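Local coordinates for protein amino Transferase (Eubacterium rectale, PDB 3ELE) that probably transfers amino groups between amino acids and keto acids, using bound pyridoxal-5'-phosphate as cofactor, at residues T240-Y246 with I257-P263; A84-F88 with I296-G301; H93-F97 with F232-Y236; H96-N101 with P263-K269. Numbering follows the deposited sequence.

Contact 1 of 4, residues T240-Y246 with I257-P263; sequences TLVCYSY and IGYVLVP. With PLP (pyridoxal-5'-phosphate), chain E.
Strands 240-245 and 258-261 run antiparallel, their axes 4.5 Å apart at closest approach and at 168°. They belong to the mixed seven-stranded sheet of the PLP-dependent aminotransferase large domain, where 258-261 runs against both neighbours, 240-245 and 102-105. Val242-Leu261 and Tyr244-Tyr259 are hydrogen-bonded pairs: Val242 N to Leu261 O 3.2 Å, Leu261 N to Val242 O 2.8 Å, Tyr244 N to Tyr259 O 3.0 Å, Tyr259 N to Tyr244 O 2.9 Å. Cys243-Val260 and Ser245-Gly258 are non-hydrogen-bonded pairs; the CA atoms of Ser245 and Gly258 come within 3.7 Å, and any CB at Gly258 would clash with Tyr244 O. Tyr246 N to Ile257 O (3.1 Å) extends the pairing.

On one face, Val242 CB (chi1 t) lies 3.9 Å from Leu261 CB; Leu261 also packs on Leu89 of helix 79-93, Val242 on Thr234. Beside them, Tyr259 (chi1 p) offers its ring face to Tyr244 CB, a CH-pi contact 3.7 Å from the centroid, while Tyr244 OH bonds Glu222. Cys243 and Val260 lie on the opposite face, against helix 108-119. Ser245 shares that face, its short hydroxyl side chain suiting a strand end close to the phosphate: with chi1 p, Ser245 OG donates to PLP O1P at 2.6 Å.

Contact 2 of 4, residues A84-F88 with I296-G301; sequences AIAEF and IVKCQG. With EDO (1,2-ethanediol), chain F.
Residues 84-88 form a turn of helix 79-93, with Phe88 N bonded to Ala84 O at 3.1 Å. Facing them, 296-301 folds first as a type I turn, closed by Cys299 N to Ile296 O at 3.1 Å. CA atoms come nearest at Ala84-Val297 (5.7 Å) and Phe88-Gln300 (6.4 Å).

The segments meet by van der Waals contact alone, Gln300 and Phe88 giving much of the area. Ala84 CB points at the turn, 4.1 Å from Val297 CA; its small side chain permits this approach. Ile85 CD1 reaches Ile296 CG2 at 4.3 Å. Through Ile85 the helix packs on strand 102-105 of the large-domain sheet of this aminotransferase fold; the turn borders it, Ile296 also reaching Ile257 and Tyr246.

The Gln300 amide bonds within its own segment: folded back by m chi1 and chi2, Gln300 donates from NE2 to Ile296 O at 2.8 Å, so NE2 is satisfied, while Gln300 OE1 lies 3.4 Å from Phe88 CB.

Phe88 (chi1 t) lays a ring face against Gly301, Phe88 CE1 to Gly301 CA being 3.4 Å. Positive phi (94°) and this tight space both suit glycine. Over the ring face, Gly301 N donates to O1 of 1,2-ethanediol, probably from the crystallisation liquor, at 2.9 Å.

Contact 3 of 4, residues H93-F97 with F232-Y236; sequences HGTHF and FVTKY
Helix 79-93 ends at His93, and 93-97 then runs as an irregular loop past 232-236, where a 3-10 turn at 233-235 is held by Lys235 N to Phe232 O at 3.1 Å and Tyr236 N to Val233 O at 3.0 Å. The nearest CA pairs are His93-Phe232 (6.7 Å) and Thr95-Lys235 (7.3 Å).

His93, chi1 m and partly exposed, stacks face-to-face on the buried Phe232 (chi1 t), the centroids 4.2 Å apart and the planes at 30°. Lys235, long and flexible, bends through m chi1 and chi3 to donate from NZ to His93 O at 2.7 Å. Gly94 leaves the helical conformation with phi 76°, which glycine adopts without strain. Thr95 follows with chi1 p, placing Thr95 CG2 3.9 Å from Lys235 CG and 4.0 Å from Phe232 CD2, while its hydroxyl bonds Asn90 of the helix. Phe97 turns inward with chi1 m and meets Phe232 and Thr234 along its ring edge: Phe97 CE2 to Phe232 CE2 3.7 Å, Phe97 CZ to Thr234 OG1 3.5 Å. Both phenylalanines also rest on Leu89.

Here a glycine-terminated helix enters the loop to edge strand 102-105, beside the loop feeding strand 240-245, in the large domain of the aminotransferase fold.

Contact 4 of 4, residues H96-N101 with P263-K269; sequences HFNADN and PDEVYDK
Three direct hydrogen bonds, from His96, Asn101 and Lys269, bridge these loops. His96, chi1 p and chi2 -88°, swings its ring out so that His96 NE2 donates to Glu265 OE2 at 2.6 Å, a His-carboxylate bond; Glu265 bends back through m and p torsions to meet it. Asn101, chi1 m, uses both ends of its amide: Asn101 OD1 accepts from Asn98 N at 3.0 Å, while Asn101 ND2 donates to Asp264 OD1 at 2.8 Å and to Val262 O. An amide suits a place needing donor and acceptor together.

The loops flank the antiparallel edge of the large-domain sheet: 96-101 leads into strand 102-105, and a type I turn from Pro263 to Val266 follows strand 258-261. CA atoms of Asn101 and Pro263 are 5.7 Å apart. Asp268 is the N-cap of helix 269-282.

Lys269 has chi1, chi3 and chi4 t but chi2 off-well at -94°, which brings Lys269 NZ to Asp100 O at 2.7 Å. Phe97, chi1 m, brings CE1 within 4.1 Å of Pro263 CB. A water donates to Asn98 OD1 (2.7 Å) and Asp264 OD1 (3.1 Å).

From the N terminus, helix 79-93 and the loop after it open contact 2, then contact 3, then contact 4, the last two sharing His96 and Phe97. The loop before strand 240-245 closes contact 3 first. Contact 1 then opens and closes as a local strand pair, in series with contact 3. Contact 4 closes next, at Pro263 where contact 1 ends, so contact 1 nests within it; contact 2 closes last and encloses all the others. Contact 2 ties the helix to the turn after helix 290-296; contacts 3 and 4 tie its exit loop to loops flanking strands 240-245 and 258-261, which contact 1 pairs. Leu261 of contact 1 meets both Phe232 and Phe97.

Contact 1 of 4, residues T240-Y246 with I257-P263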
loop_
_atom_site.group_PDB
_atom_site.type_symbol
_atom_site.label_atom_id
_atom_site.label_comp_id
_atom_site.label_asym_id
_atom_site.label_seq_id
_atom_site.Cartn_x
_atom_site.Cartn_y
_atom_site.Cartn_z
ATOM N N THR A 240 -1.093 21.884 -8.712
ATOM C CA THR A 240 -0.755 20.658 -9.417
ATOM C C THR A 240 -0.166 19.695 -8.412
ATOM O O THR A 240 0.712 20.085 -7.633
ATOM C CB THR A 240 0.288 20.936 -10.493
ATOM O OG1 THR A 240 -0.227 21.893 -11.414
ATOM C CG2 THR A 240 0.749 19.629 -11.264
ATOM N N LEU A 241 -0.681 18.465 -8.425
ATOM C CA LEU A 241 -0.167 17.335 -7.659
ATOM C C LEU A 241 0.439 16.415 -8.697
ATOM O O LEU A 241 -0.212 16.147 -9.706
ATOM C CB LEU A 241 -1.290 16.618 -6.908
ATOM C CG LEU A 241 -1.884 17.390 -5.728
ATOM C CD1 LEU A 241 -3.242 16.819 -5.300
ATOM C CD2 LEU A 241 -0.873 17.401 -4.567
ATOM N N VAL A 242 1.686 15.975 -8.487
ATOM C CA VAL A 242 2.373 15.067 -9.417
ATOM C C VAL A 242 2.472 13.695 -8.771
ATOM O O VAL A 242 2.872 13.592 -7.619
ATOM C CB VAL A 242 3.766 15.582 -9.847
ATOM C CG1 VAL A 242 4.449 14.570 -10.794
ATOM C CG2 VAL A 242 3.638 16.977 -10.519
ATOM N N CYS A 243 2.051 12.670 -9.521
ATOM C CA CYS A 243 2.088 11.265 -9.126
ATOM C C CYS A 243 3.101 10.617 -10.044
ATOM O O CYS A 243 2.965 10.685 -11.279
ATOM C CB CYS A 243 0.718 10.600 -9.307
ATOM S SG CYS A 243 -0.539 11.315 -8.236
ATOM N N TYR A 244 4.115 10.015 -9.441
ATOM C CA TYR A 244 5.173 9.379 -10.163
ATOM C C TYR A 244 5.487 8.015 -9.540
ATOM O O TYR A 244 5.110 7.740 -8.403
ATOM C CB TYR A 244 6.393 10.312 -10.139
ATOM C CG TYR A 244 7.547 9.785 -10.953
ATOM C CD1 TYR A 244 7.553 9.896 -12.355
ATOM C CD2 TYR A 244 8.599 9.089 -10.336
ATOM C CE1 TYR A 244 8.595 9.375 -13.112
ATOM C CE2 TYR A 244 9.651 8.561 -11.087
ATOM C CZ TYR A 244 9.652 8.711 -12.468
ATOM O OH TYR A 244 10.702 8.181 -13.188
ATOM N N SER A 245 6.094 7.145 -10.332
ATOM C CA SER A 245 6.625 5.887 -9.846
ATOM C C SER A 245 7.795 5.462 -10.724
ATOM O O SER A 245 7.945 5.947 -11.844
ATOM C CB SER A 245 5.559 4.800 -9.790
ATOM O OG SER A 245 5.310 4.224 -11.057
ATOM N N TYR A 246 8.601 4.546 -10.192
ATOM C CA TYR A 246 9.767 3.987 -10.889
ATOM C C TYR A 246 9.446 2.671 -11.617
ATOM O O TYR A 246 10.358 1.951 -12.017
ATOM C CB TYR A 246 10.942 3.847 -9.903
ATOM C CG TYR A 246 11.372 5.191 -9.359
ATOM C CD1 TYR A 246 10.752 5.736 -8.228
ATOM C CD2 TYR A 246 12.361 5.950 -9.997
ATOM C CE1 TYR A 246 11.115 6.986 -7.731
ATOM C CE2 TYR A 246 12.744 7.228 -9.489
ATOM C CZ TYR A 246 12.106 7.729 -8.363
ATOM O OH TYR A 246 12.434 8.960 -7.828
ATOM N N ILE A 257 7.274 1.565 -5.654
ATOM C CA ILE A 257 7.965 2.769 -5.170
ATOM C C ILE A 257 7.680 3.967 -6.076
ATOM O O ILE A 257 7.909 3.935 -7.285
ATOM C CB ILE A 257 9.489 2.492 -4.968
ATOM C CG1 ILE A 257 10.223 3.721 -4.396
ATOM C CG2 ILE A 257 10.142 1.957 -6.273
ATOM C CD1 ILE A 257 9.736 4.205 -3.059
ATOM N N GLY A 258 7.136 5.017 -5.479
ATOM C CA GLY A 258 6.867 6.227 -6.204
ATOM C C GLY A 258 6.692 7.380 -5.253
ATOM O O GLY A 258 7.174 7.333 -4.121
ATOM N N TYR A 259 5.983 8.403 -5.702
ATOM C CA TYR A 259 5.745 9.554 -4.848
ATOM C C TYR A 259 4.589 10.407 -5.300
ATOM O O TYR A 259 4.063 10.230 -6.409
ATOM C CB TYR A 259 7.009 10.438 -4.722
ATOM C CG TYR A 259 7.553 11.057 -6.012
ATOM C CD1 TYR A 259 6.926 12.169 -6.614
ATOM C CD2 TYR A 259 8.726 10.571 -6.605
ATOM C CE1 TYR A 259 7.428 12.755 -7.781
ATOM C CE2 TYR A 259 9.249 11.172 -7.774
ATOM C CZ TYR A 259 8.589 12.263 -8.347
ATOM O OH TYR A 259 9.072 12.853 -9.493
ATOM N N VAL A 260 4.195 11.290 -4.380
ATOM C CA VAL A 260 3.259 12.374 -4.600
ATOM C C VAL A 260 4.094 13.639 -4.310
ATOM O O VAL A 260 4.718 13.761 -3.241
ATOM C CB VAL A 260 2.025 12.342 -3.689
ATOM C CG1 VAL A 260 1.188 13.621 -3.893
ATOM C CG2 VAL A 260 1.166 11.091 -3.988
ATOM N N LEU A 261 4.100 14.561 -5.264
ATOM C CA LEU A 261 4.835 15.810 -5.147
ATOM C C LEU A 261 3.809 16.899 -4.877
ATOM O O LEU A 261 2.874 17.068 -5.677
ATOM C CB LEU A 261 5.587 16.066 -6.445
ATOM C CG LEU A 261 6.354 17.358 -6.673
ATOM C CD1 LEU A 261 7.373 17.607 -5.601
ATOM C CD2 LEU A 261 6.984 17.281 -8.063
ATOM N N VAL A 262 3.963 17.597 -3.746
ATOM C CA VAL A 262 3.058 18.703 -3.322
ATOM C C VAL A 262 3.849 20.048 -3.334
ATOM O O VAL A 262 4.512 20.372 -2.343
ATOM C CB VAL A 262 2.444 18.440 -1.921
ATOM C CG1 VAL A 262 1.444 19.543 -1.542
ATOM C CG2 VAL A 262 1.729 17.091 -1.873
ATOM N N PRO A 263 3.767 20.844 -4.433
ATOM C CA PRO A 263 4.490 22.142 -4.493
ATOM C C PRO A 263 4.088 23.147 -3.415
ATOM O O PRO A 263 2.983 23.073 -2.892
ATOM C CB PRO A 263 4.114 22.697 -5.885
ATOM C CG PRO A 263 3.644 21.523 -6.651
ATOM C CD PRO A 263 3.011 20.611 -5.674
HETATM N N1 PLP E . -0.856 5.255 -14.595
HETATM C C2 PLP E . -0.845 4.752 -15.898
HETATM C C2A PLP E . -1.330 5.616 -17.018
HETATM C C3 PLP E . -0.353 3.457 -16.157
HETATM O O3 PLP E . -0.322 2.961 -17.438
HETATM C C4 PLP E . 0.095 2.639 -15.093
HETATM C C4A PLP E . 0.174 1.151 -15.384
HETATM O O4A PLP E . -0.827 0.444 -15.255
HETATM C C5 PLP E . 0.075 3.177 -13.770
HETATM C C6 PLP E . -0.408 4.488 -13.533
HETATM C C5A PLP E . 0.499 2.381 -12.554
HETATM O O4P PLP E . 1.845 2.532 -12.227
HETATM P P PLP E . 2.360 1.839 -10.866
HETATM O O1P PLP E . 3.433 2.684 -10.241
HETATM O O2P PLP E . 2.996 0.521 -11.199
HETATM O O3P PLP E . 1.252 1.629 -9.887
#

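Contact 2 of 4, residues A84-F88 with I296-G301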
loop_
_atom_site.group_PDB
_atom_site.type_symbol
_atom_site.label_atom_id
_atom_site.label_comp_id
_atom_site.label_asym_id
_atom_site.label_seq_id
_atom_site.Cartn_x
_atom_site.Cartn_y
_atom_site.Cartn_z
ATOM N N ALA A 84 16.998 13.856 -2.300
ATOM C CA ALA A 84 17.587 13.396 -3.581
ATOM C C ALA A 84 16.666 13.593 -4.793
ATOM O O ALA A 84 17.145 13.939 -5.880
ATOM C CB ALA A 84 17.989 11.926 -3.487
ATOM N N ILE A 85 15.360 13.368 -4.601
ATOM C CA ILE A 85 14.347 13.588 -5.665
ATOM C C ILE A 85 14.129 15.094 -5.873
ATOM O O ILE A 85 14.111 15.538 -7.007
ATOM C CB ILE A 85 13.002 12.918 -5.351
ATOM C CG1 ILE A 85 13.161 11.404 -5.322
ATOM C CG2 ILE A 85 11.883 13.317 -6.386
ATOM C CD1 ILE A 85 11.933 10.669 -4.789
ATOM N N ALA A 86 13.966 15.866 -4.793
ATOM C CA ALA A 86 13.790 17.332 -4.909
ATOM C C ALA A 86 14.943 17.962 -5.700
ATOM O O ALA A 86 14.701 18.724 -6.641
ATOM C CB ALA A 86 13.671 17.981 -3.533
ATOM N N GLU A 87 16.181 17.578 -5.350
ATOM C CA GLU A 87 17.404 18.081 -6.000
ATOM C C GLU A 87 17.549 17.651 -7.474
ATOM O O GLU A 87 18.016 18.441 -8.302
ATOM C CB GLU A 87 18.651 17.683 -5.186
ATOM C CG GLU A 87 18.709 18.382 -3.796
ATOM C CD GLU A 87 19.726 17.764 -2.809
ATOM O OE1 GLU A 87 20.566 16.923 -3.226
ATOM O OE2 GLU A 87 19.686 18.135 -1.603
ATOM N N PHE A 88 17.188 16.400 -7.774
ATOM C CA PHE A 88 17.172 15.886 -9.151
ATOM C C PHE A 88 16.145 16.647 -10.012
ATOM O O PHE A 88 16.437 16.983 -11.153
ATOM C CB PHE A 88 16.884 14.367 -9.205
ATOM C CG PHE A 88 16.568 13.860 -10.598
ATOM C CD1 PHE A 88 17.584 13.690 -11.537
ATOM C CD2 PHE A 88 15.250 13.628 -10.986
ATOM C CE1 PHE A 88 17.292 13.274 -12.850
ATOM C CE2 PHE A 88 14.942 13.211 -12.289
ATOM C CZ PHE A 88 15.957 13.034 -13.223
ATOM N N ILE A 296 16.823 4.304 -4.261
ATOM C CA ILE A 296 16.455 5.442 -5.144
ATOM C C ILE A 296 17.404 6.660 -5.014
ATOM O O ILE A 296 17.603 7.391 -5.996
ATOM C CB ILE A 296 14.910 5.839 -5.000
ATOM C CG1 ILE A 296 14.041 5.112 -6.043
ATOM C CG2 ILE A 296 14.637 7.315 -5.194
ATOM C CD1 ILE A 296 13.585 3.802 -5.626
ATOM N N VAL A 297 18.003 6.838 -3.830
ATOM C CA VAL A 297 18.975 7.907 -3.563
ATOM C C VAL A 297 20.118 7.907 -4.593
ATOM O O VAL A 297 20.546 8.980 -5.030
ATOM C CB VAL A 297 19.558 7.801 -2.114
ATOM C CG1 VAL A 297 20.685 8.838 -1.854
ATOM C CG2 VAL A 297 18.456 7.956 -1.093
ATOM N N LYS A 298 20.557 6.706 -4.995
ATOM C CA LYS A 298 21.640 6.503 -5.955
ATOM C C LYS A 298 21.238 6.262 -7.431
ATOM O O LYS A 298 22.129 6.058 -8.274
ATOM C CB LYS A 298 22.534 5.350 -5.455
ATOM C CG LYS A 298 22.988 5.568 -4.002
ATOM C CD LYS A 298 24.305 4.905 -3.661
ATOM C CE LYS A 298 24.777 5.294 -2.244
ATOM N NZ LYS A 298 25.003 6.777 -2.066
ATOM N N CYS A 299 19.935 6.341 -7.737
ATOM C CA CYS A 299 19.373 6.067 -9.073
ATOM C C CYS A 299 18.626 7.232 -9.722
ATOM O O CYS A 299 17.833 7.029 -10.650
ATOM C CB CYS A 299 18.433 4.864 -8.963
ATOM S SG CYS A 299 19.295 3.407 -8.454
ATOM N N GLN A 300 18.904 8.453 -9.272
ATOM C CA GLN A 300 18.246 9.648 -9.807
ATOM C C GLN A 300 18.811 9.896 -11.195
ATOM O O GLN A 300 20.014 9.962 -11.343
ATOM C CB GLN A 300 18.493 10.855 -8.897
ATOM C CG GLN A 300 17.905 10.696 -7.510
ATOM C CD GLN A 300 16.416 10.525 -7.566
ATOM O OE1 GLN A 300 15.719 11.323 -8.198
ATOM N NE2 GLN A 300 15.920 9.439 -6.983
ATOM N N GLY A 301 17.941 9.971 -12.202
ATOM C CA GLY A 301 18.343 10.154 -13.598
ATOM C C GLY A 301 18.490 8.839 -14.351
ATOM O O GLY A 301 18.365 8.831 -15.572
HETATM C C1 EDO F . 14.022 9.487 -12.554
HETATM O O1 EDO F . 15.119 9.420 -11.640
HETATM C C2 EDO F . 14.609 9.650 -13.942
HETATM O O2 EDO F . 15.097 8.391 -14.408
#

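Contact 3 of 4, residues H93-F97 with F232-Y236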
loop_
_atom_site.group_PDB
_atom_site.type_symbol
_atom_site.label_atom_id
_atom_site.label_comp_id
_atom_site.label_asym_id
_atom_site.label_seq_id
_atom_site.Cartn_x
_atom_site.Cartn_y
_atom_site.Cartn_z
ATOM N N HIS A 93 14.426 20.354 -14.188
ATOM C CA HIS A 93 13.311 21.236 -14.568
ATOM C C HIS A 93 13.399 22.706 -14.163
ATOM O O HIS A 93 12.598 23.534 -14.651
ATOM C CB HIS A 93 12.022 20.630 -14.021
ATOM C CG HIS A 93 11.812 19.218 -14.458
ATOM N ND1 HIS A 93 11.514 18.885 -15.763
ATOM C CD2 HIS A 93 11.892 18.053 -13.777
ATOM C CE1 HIS A 93 11.415 17.571 -15.861
ATOM N NE2 HIS A 93 11.633 17.045 -14.668
ATOM N N GLY A 94 14.364 23.054 -13.316
ATOM C CA GLY A 94 14.497 24.430 -12.844
ATOM C C GLY A 94 13.483 24.843 -11.797
ATOM O O GLY A 94 13.261 26.027 -11.570
ATOM N N THR A 95 12.908 23.840 -11.137
ATOM C CA THR A 95 11.982 23.994 -10.041
ATOM C C THR A 95 12.800 24.310 -8.757
ATOM O O THR A 95 14.049 24.372 -8.805
ATOM C CB THR A 95 11.112 22.718 -9.905
ATOM O OG1 THR A 95 11.959 21.554 -9.889
ATOM C CG2 THR A 95 10.175 22.615 -11.067
ATOM N N HIS A 96 12.094 24.527 -7.640
ATOM C CA HIS A 96 12.711 24.889 -6.340
ATOM C C HIS A 96 12.125 24.075 -5.175
ATOM O O HIS A 96 11.875 24.610 -4.078
ATOM C CB HIS A 96 12.571 26.411 -6.086
ATOM C CG HIS A 96 11.160 26.903 -6.165
ATOM N ND1 HIS A 96 10.589 27.309 -7.351
ATOM C CD2 HIS A 96 10.192 27.009 -5.221
ATOM C CE1 HIS A 96 9.334 27.663 -7.132
ATOM N NE2 HIS A 96 9.066 27.481 -5.849
ATOM N N PHE A 97 11.950 22.770 -5.407
ATOM C CA PHE A 97 11.418 21.872 -4.384
ATOM C C PHE A 97 12.473 21.561 -3.315
ATOM O O PHE A 97 13.675 21.694 -3.543
ATOM C CB PHE A 97 10.965 20.517 -4.973
ATOM C CG PHE A 97 9.978 20.633 -6.084
ATOM C CD1 PHE A 97 8.742 21.225 -5.858
ATOM C CD2 PHE A 97 10.264 20.128 -7.358
ATOM C CE1 PHE A 97 7.823 21.341 -6.869
ATOM C CE2 PHE A 97 9.333 20.227 -8.387
ATOM C CZ PHE A 97 8.110 20.836 -8.134
ATOM N N PHE A 232 7.144 20.161 -17.363
ATOM C CA PHE A 232 6.936 19.911 -15.940
ATOM C C PHE A 232 5.781 20.829 -15.505
ATOM O O PHE A 232 5.956 22.040 -15.333
ATOM C CB PHE A 232 8.205 20.092 -15.097
ATOM C CG PHE A 232 8.170 19.282 -13.838
ATOM C CD1 PHE A 232 8.481 17.921 -13.869
ATOM C CD2 PHE A 232 7.750 19.836 -12.650
ATOM C CE1 PHE A 232 8.405 17.151 -12.716
ATOM C CE2 PHE A 232 7.678 19.073 -11.497
ATOM C CZ PHE A 232 7.996 17.732 -11.534
ATOM N N VAL A 233 4.631 20.203 -15.263
ATOM C CA VAL A 233 3.328 20.897 -15.103
ATOM C C VAL A 233 3.220 21.899 -13.950
ATOM O O VAL A 233 2.475 22.890 -14.065
ATOM C CB VAL A 233 2.163 19.867 -15.033
ATOM C CG1 VAL A 233 0.785 20.563 -14.990
ATOM C CG2 VAL A 233 2.219 18.922 -16.231
ATOM N N THR A 234 3.975 21.659 -12.873
ATOM C CA THR A 234 3.949 22.523 -11.677
ATOM C C THR A 234 4.409 23.934 -11.988
ATOM O O THR A 234 3.997 24.877 -11.311
ATOM C CB THR A 234 4.784 21.943 -10.493
ATOM O OG1 THR A 234 6.181 21.959 -10.817
ATOM C CG2 THR A 234 4.304 20.499 -10.145
ATOM N N LYS A 235 5.258 24.057 -13.023
ATOM C CA LYS A 235 5.747 25.348 -13.491
ATOM C C LYS A 235 4.705 26.187 -14.218
ATOM O O LYS A 235 4.901 27.395 -14.353
ATOM C CB LYS A 235 6.942 25.168 -14.422
ATOM C CG LYS A 235 8.101 24.420 -13.780
ATOM C CD LYS A 235 9.465 24.852 -14.377
ATOM C CE LYS A 235 9.567 24.626 -15.860
ATOM N NZ LYS A 235 10.959 24.877 -16.350
ATOM N N TYR A 236 3.649 25.538 -14.716
ATOM C CA TYR A 236 2.571 26.172 -15.491
ATOM C C TYR A 236 1.274 26.407 -14.707
ATOM O O TYR A 236 0.496 27.303 -15.044
ATOM C CB TYR A 236 2.282 25.294 -16.721
ATOM C CG TYR A 236 3.473 25.176 -17.655
ATOM C CD1 TYR A 236 4.444 24.176 -17.469
ATOM C CD2 TYR A 236 3.647 26.080 -18.721
ATOM C CE1 TYR A 236 5.558 24.069 -18.319
ATOM C CE2 TYR A 236 4.762 25.988 -19.575
ATOM C CZ TYR A 236 5.707 24.979 -19.368
ATOM O OH TYR A 236 6.799 24.895 -20.193
#

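Contact 4 of 4, residues H96-N101 with P263-K269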
loop_
_atom_site.group_PDB
_atom_site.type_symbol
_atom_site.label_atom_id
_atom_site.label_comp_id
_atom_site.label_asym_id
_atom_site.label_seq_id
_atom_site.Cartn_x
_atom_site.Cartn_y
_atom_site.Cartn_z
ATOM N N HIS A 96 12.094 24.527 -7.640
ATOM C CA HIS A 96 12.711 24.889 -6.340
ATOM C C HIS A 96 12.125 24.075 -5.175
ATOM O O HIS A 96 11.875 24.610 -4.078
ATOM C CB HIS A 96 12.571 26.411 -6.086
ATOM C CG HIS A 96 11.160 26.903 -6.165
ATOM N ND1 HIS A 96 10.589 27.309 -7.351
ATOM C CD2 HIS A 96 10.192 27.009 -5.221
ATOM C CE1 HIS A 96 9.334 27.663 -7.132
ATOM N NE2 HIS A 96 9.066 27.481 -5.849
ATOM N N PHE A 97 11.950 22.770 -5.407
ATOM C CA PHE A 97 11.418 21.872 -4.384
ATOM C C PHE A 97 12.473 21.561 -3.315
ATOM O O PHE A 97 13.675 21.694 -3.543
ATOM C CB PHE A 97 10.965 20.517 -4.973
ATOM C CG PHE A 97 9.978 20.633 -6.084
ATOM C CD1 PHE A 97 8.742 21.225 -5.858
ATOM C CD2 PHE A 97 10.264 20.128 -7.358
ATOM C CE1 PHE A 97 7.823 21.341 -6.869
ATOM C CE2 PHE A 97 9.333 20.227 -8.387
ATOM C CZ PHE A 97 8.110 20.836 -8.134
ATOM N N ASN A 98 11.986 21.167 -2.142
ATOM C CA ASN A 98 12.831 20.657 -1.057
ATOM C C ASN A 98 12.278 19.284 -0.662
ATOM O O ASN A 98 11.245 18.870 -1.181
ATOM C CB ASN A 98 12.932 21.672 0.104
ATOM C CG ASN A 98 11.603 21.976 0.755
ATOM O OD1 ASN A 98 10.832 21.075 1.102
ATOM N ND2 ASN A 98 11.339 23.260 0.970
ATOM N N ALA A 99 12.953 18.591 0.251
ATOM C CA ALA A 99 12.519 17.253 0.719
ATOM C C ALA A 99 11.033 17.223 1.159
ATOM O O ALA A 99 10.283 16.284 0.834
ATOM C CB ALA A 99 13.407 16.786 1.873
ATOM N N ASP A 100 10.598 18.279 1.843
ATOM C CA ASP A 100 9.228 18.363 2.371
ATOM C C ASP A 100 8.105 18.560 1.341
ATOM O O ASP A 100 6.945 18.611 1.726
ATOM C CB ASP A 100 9.139 19.432 3.478
ATOM C CG ASP A 100 9.984 19.089 4.691
ATOM O OD1 ASP A 100 10.232 17.892 4.946
ATOM O OD2 ASP A 100 10.395 20.021 5.408
ATOM N N ASN A 101 8.447 18.716 0.060
ATOM C CA ASN A 101 7.465 18.757 -1.013
ATOM C C ASN A 101 7.107 17.320 -1.477
ATOM O O ASN A 101 6.169 17.165 -2.258
ATOM C CB ASN A 101 7.993 19.589 -2.213
ATOM C CG ASN A 101 8.011 21.087 -1.946
ATOM O OD1 ASN A 101 9.063 21.707 -1.923
ATOM N ND2 ASN A 101 6.848 21.667 -1.745
ATOM N N PRO A 263 3.767 20.844 -4.433
ATOM C CA PRO A 263 4.490 22.142 -4.493
ATOM C C PRO A 263 4.088 23.147 -3.415
ATOM O O PRO A 263 2.983 23.073 -2.892
ATOM C CB PRO A 263 4.114 22.697 -5.885
ATOM C CG PRO A 263 3.644 21.523 -6.651
ATOM C CD PRO A 263 3.011 20.611 -5.674
ATOM N N ASP A 264 4.987 24.075 -3.105
ATOM C CA ASP A 264 4.697 25.153 -2.167
ATOM C C ASP A 264 3.640 26.116 -2.723
ATOM O O ASP A 264 2.888 26.687 -1.943
ATOM C CB ASP A 264 5.971 25.943 -1.764
ATOM C CG ASP A 264 6.863 25.197 -0.769
ATOM O OD1 ASP A 264 6.580 24.040 -0.381
ATOM O OD2 ASP A 264 7.880 25.801 -0.361
ATOM N N GLU A 265 3.540 26.226 -4.056
ATOM C CA GLU A 265 2.621 27.164 -4.718
ATOM C C GLU A 265 1.170 26.721 -4.776
ATOM O O GLU A 265 0.350 27.452 -5.300
ATOM C CB GLU A 265 3.120 27.571 -6.124
ATOM C CG GLU A 265 4.442 28.367 -6.119
ATOM C CD GLU A 265 5.657 27.542 -5.728
ATOM O OE1 GLU A 265 5.672 26.324 -5.991
ATOM O OE2 GLU A 265 6.602 28.103 -5.157
ATOM N N VAL A 266 0.837 25.535 -4.262
ATOM C CA VAL A 266 -0.566 25.133 -4.107
ATOM C C VAL A 266 -1.198 26.109 -3.103
ATOM O O VAL A 266 -0.464 26.716 -2.302
ATOM C CB VAL A 266 -0.759 23.660 -3.646
ATOM C CG1 VAL A 266 -0.301 22.702 -4.734
ATOM C CG2 VAL A 266 -0.046 23.361 -2.317
ATOM N N TYR A 267 -2.526 26.262 -3.171
ATOM C CA TYR A 267 -3.320 27.203 -2.337
ATOM C C TYR A 267 -2.883 27.249 -0.852
ATOM O O TYR A 267 -2.820 28.323 -0.258
ATOM C CB TYR A 267 -4.853 26.896 -2.458
ATOM C CG TYR A 267 -5.265 25.690 -1.637
ATOM C CD1 TYR A 267 -4.847 24.382 -1.997
ATOM C CD2 TYR A 267 -5.956 25.845 -0.437
ATOM C CE1 TYR A 267 -5.159 23.276 -1.196
ATOM C CE2 TYR A 267 -6.271 24.741 0.359
ATOM C CZ TYR A 267 -5.870 23.455 -0.036
ATOM O OH TYR A 267 -6.181 22.357 0.734
ATOM N N ASP A 268 -2.570 26.077 -0.286
ATOM C CA ASP A 268 -2.131 25.921 1.112
ATOM C C ASP A 268 -1.363 24.579 1.206
ATOM O O ASP A 268 -1.964 23.532 1.420
ATOM C CB ASP A 268 -3.359 25.981 2.060
ATOM C CG ASP A 268 -2.985 26.099 3.542
ATOM O OD1 ASP A 268 -1.917 25.623 3.985
ATOM O OD2 ASP A 268 -3.796 26.689 4.284
ATOM N N LYS A 269 -0.043 24.629 1.003
ATOM C CA LYS A 269 0.819 23.436 1.039
ATOM C C LYS A 269 0.735 22.676 2.338
ATOM O O LYS A 269 0.573 21.465 2.312
ATOM C CB LYS A 269 2.281 23.784 0.714
ATOM C CG LYS A 269 3.201 22.574 0.519
ATOM C CD LYS A 269 3.950 22.160 1.773
ATOM C CE LYS A 269 4.692 20.884 1.560
ATOM N NZ LYS A 269 5.341 20.460 2.829
HETATM O O HOH W 1 8.499 22.333 1.420
#